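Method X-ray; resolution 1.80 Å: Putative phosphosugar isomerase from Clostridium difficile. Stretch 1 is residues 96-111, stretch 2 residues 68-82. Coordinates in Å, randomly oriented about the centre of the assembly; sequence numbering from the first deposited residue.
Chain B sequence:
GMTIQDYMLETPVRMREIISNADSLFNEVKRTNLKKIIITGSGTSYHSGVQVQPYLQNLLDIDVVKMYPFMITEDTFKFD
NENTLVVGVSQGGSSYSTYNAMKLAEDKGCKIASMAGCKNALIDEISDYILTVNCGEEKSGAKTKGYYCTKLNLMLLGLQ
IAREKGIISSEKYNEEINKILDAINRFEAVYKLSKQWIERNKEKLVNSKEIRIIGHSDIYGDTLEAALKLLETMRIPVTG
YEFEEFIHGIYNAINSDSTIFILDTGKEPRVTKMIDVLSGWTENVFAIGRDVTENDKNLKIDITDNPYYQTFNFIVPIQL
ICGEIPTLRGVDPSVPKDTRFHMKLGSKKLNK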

ATOM      1  N   TYR B  96     -27.546 -60.536   6.239  1.00 33.33           N
ATOM      2  CA  TYR B  96     -28.530 -61.467   5.655  1.00 34.22           C
ATOM      3  C   TYR B  96     -29.950 -60.953   5.797  1.00 33.49           C
ATOM      4  O   TYR B  96     -30.745 -61.046   4.862  1.00 34.06           O
ATOM      5  CB  TYR B  96     -28.368 -62.858   6.273  1.00 35.11           C
ATOM      6  CG  TYR B  96     -27.230 -63.645   5.684  1.00 36.17           C
ATOM      7  CD1 TYR B  96     -26.008 -63.035   5.348  1.00 37.49           C
ATOM      8  CD2 TYR B  96     -27.357 -65.013   5.474  1.00 37.04           C
ATOM      9  CE1 TYR B  96     -24.969 -63.759   4.791  1.00 35.29           C
ATOM     10  CE2 TYR B  96     -26.318 -65.755   4.916  1.00 41.57           C
ATOM     11  CZ  TYR B  96     -25.124 -65.114   4.581  1.00 36.18           C
ATOM     12  OH  TYR B  96     -24.086 -65.821   4.050  1.00 39.83           O
ATOM     13  N   SER B  97     -30.239 -60.390   6.964  1.00 33.77           N
ATOM     14  CA  SER B  97     -31.515 -59.750   7.248  1.00 32.71           C
ATOM     15  C   SER B  97     -31.843 -58.757   6.112  1.00 31.01           C
ATOM     16  O   SER B  97     -32.877 -58.863   5.436  1.00 29.64           O
ATOM     17  CB  SER B  97     -31.435 -59.078   8.641  1.00 33.36           C
ATOM     18  OG  SER B  97     -30.163 -58.419   8.884  1.00 34.62           O
ATOM     19  N   THR B  98     -30.901 -57.848   5.861  1.00 29.50           N
ATOM     20  CA  THR B  98     -31.031 -56.826   4.826  1.00 28.40           C
ATOM     21  C   THR B  98     -31.047 -57.442   3.422  1.00 27.37           C
ATOM     22  O   THR B  98     -31.920 -57.118   2.630  1.00 24.76           O
ATOM     23  CB  THR B  98     -29.898 -55.821   4.940  1.00 27.95           C
ATOM     24  OG1 THR B  98     -29.866 -55.363   6.293  1.00 28.11           O
ATOM     25  CG2 THR B  98     -30.096 -54.634   3.966  1.00 27.99           C
ATOM     26  N   TYR B  99     -30.107 -58.333   3.143  1.00 28.00           N
ATOM     27  CA  TYR B  99     -30.070 -59.031   1.844  1.00 29.63           C
ATOM     28  C   TYR B  99     -31.404 -59.716   1.523  1.00 30.60           C
ATOM     29  O   TYR B  99     -31.917 -59.591   0.398  1.00 32.22           O
ATOM     30  CB  TYR B  99     -28.958 -60.076   1.825  1.00 30.09           C
ATOM     31  N   ASN B 100     -31.968 -60.410   2.515  1.00 30.76           N
ATOM     32  CA  ASN B 100     -33.233 -61.136   2.337  1.00 30.83           C
ATOM     33  C   ASN B 100     -34.430 -60.241   2.066  1.00 31.00           C
ATOM     34  O   ASN B 100     -35.301 -60.613   1.275  1.00 31.24           O
ATOM     35  CB  ASN B 100     -33.527 -62.047   3.542  1.00 30.68           C
ATOM     36  CG  ASN B 100     -32.585 -63.239   3.620  1.00 30.71           C
ATOM     37  OD1 ASN B 100     -31.874 -63.546   2.667  1.00 31.74           O
ATOM     38  ND2 ASN B 100     -32.592 -63.918   4.748  1.00 31.45           N
ATOM     39  N   ALA B 101     -34.482 -59.086   2.731  1.00 30.02           N
ATOM     40  CA  ALA B 101     -35.558 -58.118   2.535  1.00 29.21           C
ATOM     41  C   ALA B 101     -35.523 -57.551   1.125  1.00 29.90           C
ATOM     42  O   ALA B 101     -36.571 -57.382   0.503  1.00 30.13           O
ATOM     43  CB  ALA B 101     -35.447 -56.996   3.514  1.00 28.74           C
HETATM   44  N   MSE B 102     -34.324 -57.226   0.635  1.00 30.62           N
HETATM   45  CA  MSE B 102     -34.152 -56.688  -0.718  1.00 30.82           C
HETATM   46  C   MSE B 102     -34.628 -57.718  -1.767  1.00 32.65           C
HETATM   47  O   MSE B 102     -35.325 -57.370  -2.743  1.00 32.20           O
HETATM   48  CB  MSE B 102     -32.675 -56.345  -0.961  1.00 30.21           C
HETATM   49  CG  MSE B 102     -32.142 -55.207  -0.063  1.00 26.50           C
HETATM   50 SE   MSE B 102     -30.189 -55.103   0.017  0.75 32.46          SE
HETATM   51  CE  MSE B 102     -29.852 -54.314  -1.690  1.00 22.21           C
ATOM     52  N   LYS B 103     -34.237 -58.976  -1.537  1.00 33.17           N
ATOM     53  CA  LYS B 103     -34.549 -60.111  -2.420  1.00 32.71           C
ATOM     54  C   LYS B 103     -36.042 -60.349  -2.628  1.00 33.84           C
ATOM     55  O   LYS B 103     -36.472 -60.676  -3.737  1.00 35.25           O
ATOM     56  CB  LYS B 103     -33.903 -61.381  -1.873  1.00 32.89           C
ATOM     57  N   LEU B 104     -36.817 -60.224  -1.553  1.00 32.13           N
ATOM     58  CA  LEU B 104     -38.271 -60.350  -1.613  1.00 31.06           C
ATOM     59  C   LEU B 104     -38.873 -59.144  -2.338  1.00 30.74           C
ATOM     60  O   LEU B 104     -39.787 -59.292  -3.135  1.00 28.93           O
ATOM     61  CB  LEU B 104     -38.852 -60.466  -0.197  1.00 30.74           C
ATOM     62  CG  LEU B 104     -40.359 -60.606   0.005  1.00 30.48           C
ATOM     63  CD1 LEU B 104     -40.892 -61.795  -0.803  1.00 36.43           C
ATOM     64  CD2 LEU B 104     -40.644 -60.790   1.463  1.00 32.18           C
ATOM     65  N   ALA B 105     -38.349 -57.949  -2.066  1.00 30.40           N
ATOM     66  CA  ALA B 105     -38.826 -56.719  -2.711  1.00 30.98           C
ATOM     67  C   ALA B 105     -38.746 -56.790  -4.223  1.00 31.55           C
ATOM     68  O   ALA B 105     -39.697 -56.423  -4.925  1.00 32.75           O
ATOM     69  CB  ALA B 105     -38.015 -55.522  -2.225  1.00 31.62           C
ATOM     70  N   GLU B 106     -37.621 -57.281  -4.728  1.00 30.33           N
ATOM     71  CA  GLU B 106     -37.439 -57.342  -6.154  1.00 32.48           C
ATOM     72  C   GLU B 106     -38.334 -58.407  -6.793  1.00 32.31           C
ATOM     73  O   GLU B 106     -38.853 -58.206  -7.889  1.00 29.65           O
ATOM     74  CB  GLU B 106     -35.978 -57.507  -6.536  1.00 33.29           C
ATOM     75  CG  GLU B 106     -35.243 -58.787  -6.131  1.00 36.07           C
ATOM     76  CD  GLU B 106     -34.015 -59.037  -7.049  1.00 33.23           C
ATOM     77  OE1 GLU B 106     -33.951 -58.477  -8.163  1.00 37.99           O
ATOM     78  OE2 GLU B 106     -33.112 -59.805  -6.671  1.00 41.44           O
ATOM     79  N   ASP B 107     -38.575 -59.495  -6.061  1.00 33.76           N
ATOM     80  CA  ASP B 107     -39.506 -60.514  -6.512  1.00 33.54           C
ATOM     81  C   ASP B 107     -40.886 -59.910  -6.771  1.00 34.19           C
ATOM     82  O   ASP B 107     -41.559 -60.326  -7.709  1.00 34.95           O
ATOM     83  CB  ASP B 107     -39.591 -61.667  -5.522  1.00 34.24           C
ATOM     84  CG  ASP B 107     -38.323 -62.502  -5.476  1.00 33.81           C
ATOM     85  OD1 ASP B 107     -37.484 -62.377  -6.373  1.00 29.14           O
ATOM     86  OD2 ASP B 107     -38.162 -63.303  -4.529  1.00 39.21           O
ATOM     87  N   LYS B 108     -41.280 -58.909  -5.987  1.00 33.99           N
ATOM     88  CA  LYS B 108     -42.568 -58.222  -6.173  1.00 34.44           C
ATOM     89  C   LYS B 108     -42.499 -57.051  -7.174  1.00 34.01           C
ATOM     90  O   LYS B 108     -43.432 -56.247  -7.247  1.00 36.39           O
ATOM     91  CB  LYS B 108     -43.109 -57.714  -4.820  1.00 33.15           C
ATOM     92  N   GLY B 109     -41.411 -56.938  -7.933  1.00 33.18           N
ATOM     93  CA  GLY B 109     -41.260 -55.872  -8.925  1.00 31.69           C
ATOM     94  C   GLY B 109     -40.694 -54.536  -8.475  1.00 30.27           C
ATOM     95  O   GLY B 109     -40.853 -53.548  -9.188  1.00 30.20           O
ATOM     96  N   CYS B 110     -40.048 -54.496  -7.308  1.00 29.13           N
ATOM     97  CA  CYS B 110     -39.406 -53.265  -6.826  1.00 28.34           C
ATOM     98  C   CYS B 110     -38.018 -53.066  -7.451  1.00 27.65           C
ATOM     99  O   CYS B 110     -37.331 -54.027  -7.829  1.00 27.71           O
ATOM    100  CB  CYS B 110     -39.221 -53.275  -5.302  1.00 28.56           C
ATOM    101  SG  CYS B 110     -40.733 -53.325  -4.321  1.00 25.79           S
ATOM    102  N   LYS B 111     -37.605 -51.808  -7.511  1.00 26.65           N
ATOM    103  CA  LYS B 111     -36.249 -51.440  -7.922  1.00 26.52           C
ATOM    104  C   LYS B 111     -35.372 -51.541  -6.661  1.00 25.63           C
ATOM    105  O   LYS B 111     -35.843 -51.242  -5.563  1.00 25.57           O
ATOM    106  CB  LYS B 111     -36.250 -50.039  -8.513  1.00 27.53           C
ATOM    107  CG  LYS B 111     -37.000 -49.988  -9.832  1.00 27.72           C
ATOM    108  CD  LYS B 111     -37.216 -48.596 -10.318  1.00 31.61           C
ATOM    109  CE  LYS B 111     -37.807 -48.605 -11.724  1.00 32.87           C
ATOM    110  NZ  LYS B 111     -37.898 -47.224 -12.285  1.00 36.84           N
TER
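Stretch 2, residues 68-82: YPFMITEDTFKFDNE

Stretch 1 is helical from Tyr96 to Asp107; Lys108 is the first residue to leave helical angles (phi/psi -87/12), and Gly109 follows at 87/17, where a CB would be jammed against the preceding carbonyl O. Stretch 2 is an irregular strap with two short 3-10 segments, 69-71 and 74-76. The nearest CA pairs, Ala101-Pro69 (5.5 Å), Leu104-Glu74 (7.3 Å), Lys108-Phe77 and Gly109-Glu82 (5.2 Å), ascend together, so both chains run in the same general direction.

No direct hydrogen bond joins the modelled atoms; packing dominates. Pro69 CB lies 3.4 Å from Ser97 O, and water 1 donates to Pro69 O (3.1 Å) and, weakly, to Ser97 O (3.5 Å). One turn on, Ala101 CB meets Ile72 CG1 at 3.8 Å. Leu104 CD2 reaches the backbone at Thr73 C (3.6 Å).

Phe77, with the largest covered area, points toward the helix end. Its CZ is 3.6 Å from Ala105 CB, its CB 3.6 Å from Lys108 CB, and its CE1 3.6 Å from Cys110 SG; the sulfur approaches the ring obliquely, 35° off the normal. Beyond it, Glu82 CA makes a CA-H...O contact with Gly109 O (3.4 Å, 154° at H), and water 2 links Glu82 O (2.7 Å) to Lys111 NZ (3.0 Å).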

ATOM      1  N   TYR B  68     -37.331 -52.064   9.653  1.00 20.80           N
ATOM      2  CA  TYR B  68     -36.412 -53.128  10.020  1.00 20.74           C
ATOM      3  C   TYR B  68     -36.606 -54.249   8.977  1.00 21.35           C
ATOM      4  O   TYR B  68     -37.720 -54.435   8.476  1.00 20.52           O
ATOM      5  CB  TYR B  68     -36.736 -53.722  11.409  1.00 20.42           C
ATOM      6  CG  TYR B  68     -36.254 -52.980  12.635  1.00 20.63           C
ATOM      7  CD1 TYR B  68     -34.879 -52.858  12.915  1.00 20.71           C
ATOM      8  CD2 TYR B  68     -37.160 -52.505  13.583  1.00 20.74           C
ATOM      9  CE1 TYR B  68     -34.439 -52.227  14.073  1.00 24.34           C
ATOM     10  CE2 TYR B  68     -36.734 -51.880  14.745  1.00 16.90           C
ATOM     11  CZ  TYR B  68     -35.372 -51.733  15.001  1.00 19.47           C
ATOM     12  OH  TYR B  68     -34.955 -51.105  16.186  1.00 21.29           O
ATOM     13  N   PRO B  69     -35.546 -54.996   8.642  1.00 23.47           N
ATOM     14  CA  PRO B  69     -35.716 -56.079   7.664  1.00 25.34           C
ATOM     15  C   PRO B  69     -36.787 -57.127   8.073  1.00 26.93           C
ATOM     16  O   PRO B  69     -37.537 -57.582   7.206  1.00 26.93           O
ATOM     17  CB  PRO B  69     -34.327 -56.708   7.592  1.00 24.98           C
ATOM     18  CG  PRO B  69     -33.404 -55.609   8.001  1.00 25.34           C
ATOM     19  CD  PRO B  69     -34.144 -54.876   9.068  1.00 24.36           C
ATOM     20  N   PHE B  70     -36.887 -57.459   9.366  1.00 28.21           N
ATOM     21  CA  PHE B  70     -37.919 -58.432   9.824  1.00 29.12           C
ATOM     22  C   PHE B  70     -39.363 -57.996   9.534  1.00 31.31           C
ATOM     23  O   PHE B  70     -40.259 -58.833   9.507  1.00 33.06           O
ATOM     24  CB  PHE B  70     -37.759 -58.844  11.296  1.00 28.27           C
ATOM     25  CG  PHE B  70     -37.998 -57.742  12.303  1.00 25.18           C
ATOM     26  CD1 PHE B  70     -39.297 -57.374  12.677  1.00 29.63           C
ATOM     27  CD2 PHE B  70     -36.922 -57.117  12.938  1.00 26.35           C
ATOM     28  CE1 PHE B  70     -39.521 -56.383  13.661  1.00 21.65           C
ATOM     29  CE2 PHE B  70     -37.133 -56.130  13.907  1.00 22.58           C
ATOM     30  CZ  PHE B  70     -38.436 -55.764  14.264  1.00 24.37           C
HETATM   31  N   MSE B  71     -39.577 -56.696   9.347  1.00 32.54           N
HETATM   32  CA  MSE B  71     -40.889 -56.157   9.029  1.00 36.73           C
HETATM   33  C   MSE B  71     -41.253 -56.315   7.573  1.00 35.11           C
HETATM   34  O   MSE B  71     -42.427 -56.231   7.243  1.00 36.38           O
HETATM   35  CB  MSE B  71     -40.962 -54.668   9.392  1.00 36.33           C
HETATM   36  CG  MSE B  71     -40.835 -54.370  10.885  1.00 38.79           C
HETATM   37 SE   MSE B  71     -40.668 -52.412  11.188  0.75 49.03          SE
HETATM   38  CE  MSE B  71     -42.331 -51.817  10.202  1.00 42.14           C
ATOM     39  N   ILE B  72     -40.252 -56.511   6.702  1.00 33.53           N
ATOM     40  CA  ILE B  72     -40.471 -56.639   5.266  1.00 32.71           C
ATOM     41  C   ILE B  72     -41.026 -58.042   4.975  1.00 33.07           C
ATOM     42  O   ILE B  72     -40.399 -59.056   5.317  1.00 32.51           O
ATOM     43  CB  ILE B  72     -39.158 -56.469   4.451  1.00 33.00           C
ATOM     44  CG1 ILE B  72     -38.481 -55.114   4.695  1.00 34.78           C
ATOM     45  CG2 ILE B  72     -39.439 -56.701   2.952  1.00 28.88           C
ATOM     46  CD1 ILE B  72     -39.094 -53.928   3.980  1.00 35.08           C
ATOM     47  N   THR B  73     -42.202 -58.095   4.355  1.00 32.94           N
ATOM     48  CA  THR B  73     -42.874 -59.382   4.047  1.00 31.54           C
ATOM     49  C   THR B  73     -43.668 -59.221   2.755  1.00 31.73           C
ATOM     50  O   THR B  73     -43.777 -58.112   2.215  1.00 32.07           O
ATOM     51  CB  THR B  73     -43.862 -59.832   5.166  1.00 30.68           C
ATOM     52  OG1 THR B  73     -44.985 -58.949   5.186  1.00 28.52           O
ATOM     53  CG2 THR B  73     -43.204 -59.894   6.554  1.00 26.90           C
ATOM     54  N   GLU B  74     -44.259 -60.323   2.287  1.00 32.65           N
ATOM     55  CA  GLU B  74     -45.057 -60.301   1.074  1.00 32.18           C
ATOM     56  C   GLU B  74     -46.222 -59.303   1.156  1.00 32.24           C
ATOM     57  O   GLU B  74     -46.631 -58.765   0.135  1.00 32.52           O
ATOM     58  CB  GLU B  74     -45.546 -61.710   0.740  1.00 34.00           C
ATOM     59  CG  GLU B  74     -44.402 -62.674   0.379  1.00 36.18           C
ATOM     60  N   ASP B  75     -46.720 -59.022   2.364  1.00 31.08           N
ATOM     61  CA  ASP B  75     -47.810 -58.053   2.559  1.00 31.62           C
ATOM     62  C   ASP B  75     -47.404 -56.588   2.343  1.00 32.37           C
ATOM     63  O   ASP B  75     -48.262 -55.711   2.228  1.00 31.37           O
ATOM     64  CB  ASP B  75     -48.430 -58.210   3.951  1.00 32.03           C
ATOM     65  CG  ASP B  75     -49.019 -59.595   4.172  1.00 28.93           C
ATOM     66  OD1 ASP B  75     -49.452 -60.221   3.195  1.00 27.32           O
ATOM     67  OD2 ASP B  75     -49.059 -60.065   5.321  1.00 27.04           O
ATOM     68  N   THR B  76     -46.101 -56.331   2.351  1.00 33.40           N
ATOM     69  CA  THR B  76     -45.546 -55.004   2.087  1.00 34.76           C
ATOM     70  C   THR B  76     -45.773 -54.545   0.627  1.00 34.94           C
ATOM     71  O   THR B  76     -45.773 -53.337   0.351  1.00 33.85           O
ATOM     72  CB  THR B  76     -44.019 -55.009   2.400  1.00 35.04           C
ATOM     73  OG1 THR B  76     -43.782 -55.650   3.670  1.00 32.58           O
ATOM     74  CG2 THR B  76     -43.431 -53.588   2.392  1.00 36.15           C
ATOM     75  N   PHE B  77     -46.015 -55.493  -0.289  1.00 36.65           N
ATOM     76  CA  PHE B  77     -46.155 -55.216  -1.732  1.00 36.85           C
ATOM     77  C   PHE B  77     -47.454 -55.744  -2.447  1.00 37.36           C
ATOM     78  O   PHE B  77     -47.372 -56.287  -3.550  1.00 34.57           O
ATOM     79  CB  PHE B  77     -44.924 -55.831  -2.416  1.00 38.16           C
ATOM     80  CG  PHE B  77     -43.593 -55.580  -1.690  1.00 39.19           C
ATOM     81  CD1 PHE B  77     -43.061 -54.293  -1.578  1.00 38.97           C
ATOM     82  CD2 PHE B  77     -42.856 -56.657  -1.173  1.00 40.90           C
ATOM     83  CE1 PHE B  77     -41.826 -54.064  -0.933  1.00 33.82           C
ATOM     84  CE2 PHE B  77     -41.627 -56.454  -0.538  1.00 35.16           C
ATOM     85  CZ  PHE B  77     -41.105 -55.150  -0.416  1.00 39.75           C
ATOM     86  N   LYS B  78     -48.638 -55.525  -1.861  1.00 37.80           N
ATOM     87  CA  LYS B  78     -49.906 -56.047  -2.411  1.00 38.60           C
ATOM     88  C   LYS B  78     -50.378 -55.496  -3.774  1.00 40.76           C
ATOM     89  O   LYS B  78     -51.007 -56.248  -4.547  1.00 41.59           O
ATOM     90  CB  LYS B  78     -51.039 -55.930  -1.365  1.00 39.97           C
ATOM     91  N   PHE B  79     -50.071 -54.228  -4.083  1.00 40.70           N
ATOM     92  CA  PHE B  79     -50.507 -53.593  -5.349  1.00 40.83           C
ATOM     93  C   PHE B  79     -49.266 -53.242  -6.216  1.00 39.46           C
ATOM     94  O   PHE B  79     -48.167 -53.726  -5.936  1.00 37.29           O
ATOM     95  CB  PHE B  79     -51.484 -52.400  -5.090  1.00 41.97           C
ATOM     96  CG  PHE B  79     -52.906 -52.823  -4.711  1.00 40.39           C
ATOM     97  CD1 PHE B  79     -53.837 -53.159  -5.701  1.00 46.27           C
ATOM     98  CD2 PHE B  79     -53.316 -52.882  -3.376  1.00 45.51           C
ATOM     99  CE1 PHE B  79     -55.157 -53.550  -5.366  1.00 46.67           C
ATOM    100  CE2 PHE B  79     -54.641 -53.285  -3.033  1.00 43.82           C
ATOM    101  CZ  PHE B  79     -55.555 -53.611  -4.027  1.00 44.50           C
ATOM    102  N   ASP B  80     -49.460 -52.469  -7.288  1.00 39.64           N
ATOM    103  CA  ASP B  80     -48.383 -52.150  -8.223  1.00 38.95           C
ATOM    104  C   ASP B  80     -47.173 -51.508  -7.536  1.00 38.46           C
ATOM    105  O   ASP B  80     -47.261 -50.353  -7.124  1.00 39.80           O
ATOM    106  CB  ASP B  80     -48.884 -51.202  -9.341  1.00 38.66           C
ATOM    107  CG  ASP B  80     -47.914 -51.110 -10.506  1.00 38.26           C
ATOM    108  OD1 ASP B  80     -46.771 -51.615 -10.363  1.00 35.54           O
ATOM    109  OD2 ASP B  80     -48.288 -50.521 -11.554  1.00 35.70           O
ATOM    110  N   ASN B  81     -46.065 -52.258  -7.420  1.00 36.92           N
ATOM    111  CA  ASN B  81     -44.799 -51.742  -6.843  1.00 34.82           C
ATOM    112  C   ASN B  81     -43.654 -51.461  -7.834  1.00 32.44           C
ATOM    113  O   ASN B  81     -42.491 -51.269  -7.430  1.00 30.10           O
ATOM    114  CB  ASN B  81     -44.314 -52.642  -5.700  1.00 36.23           C
ATOM    115  CG  ASN B  81     -45.072 -52.386  -4.399  1.00 37.57           C
ATOM    116  OD1 ASN B  81     -44.555 -51.735  -3.443  1.00 33.59           O
ATOM    117  ND2 ASN B  81     -46.314 -52.812  -4.382  1.00 35.36           N
ATOM    118  N   GLU B  82     -43.989 -51.380  -9.116  1.00 31.36           N
ATOM    119  CA  GLU B  82     -43.004 -51.083 -10.172  1.00 31.14           C
ATOM    120  C   GLU B  82     -42.216 -49.800  -9.883  1.00 31.25           C
ATOM    121  O   GLU B  82     -41.025 -49.697 -10.209  1.00 33.12           O
ATOM    122  CB  GLU B  82     -43.711 -50.965 -11.531  1.00 29.29           C
TER
HETATM  123  O   HOH W   1     -36.145 -60.028   5.890  1.00 23.86           O
HETATM  124  O   HOH W   2     -40.814 -47.698 -12.074  1.00 51.28           O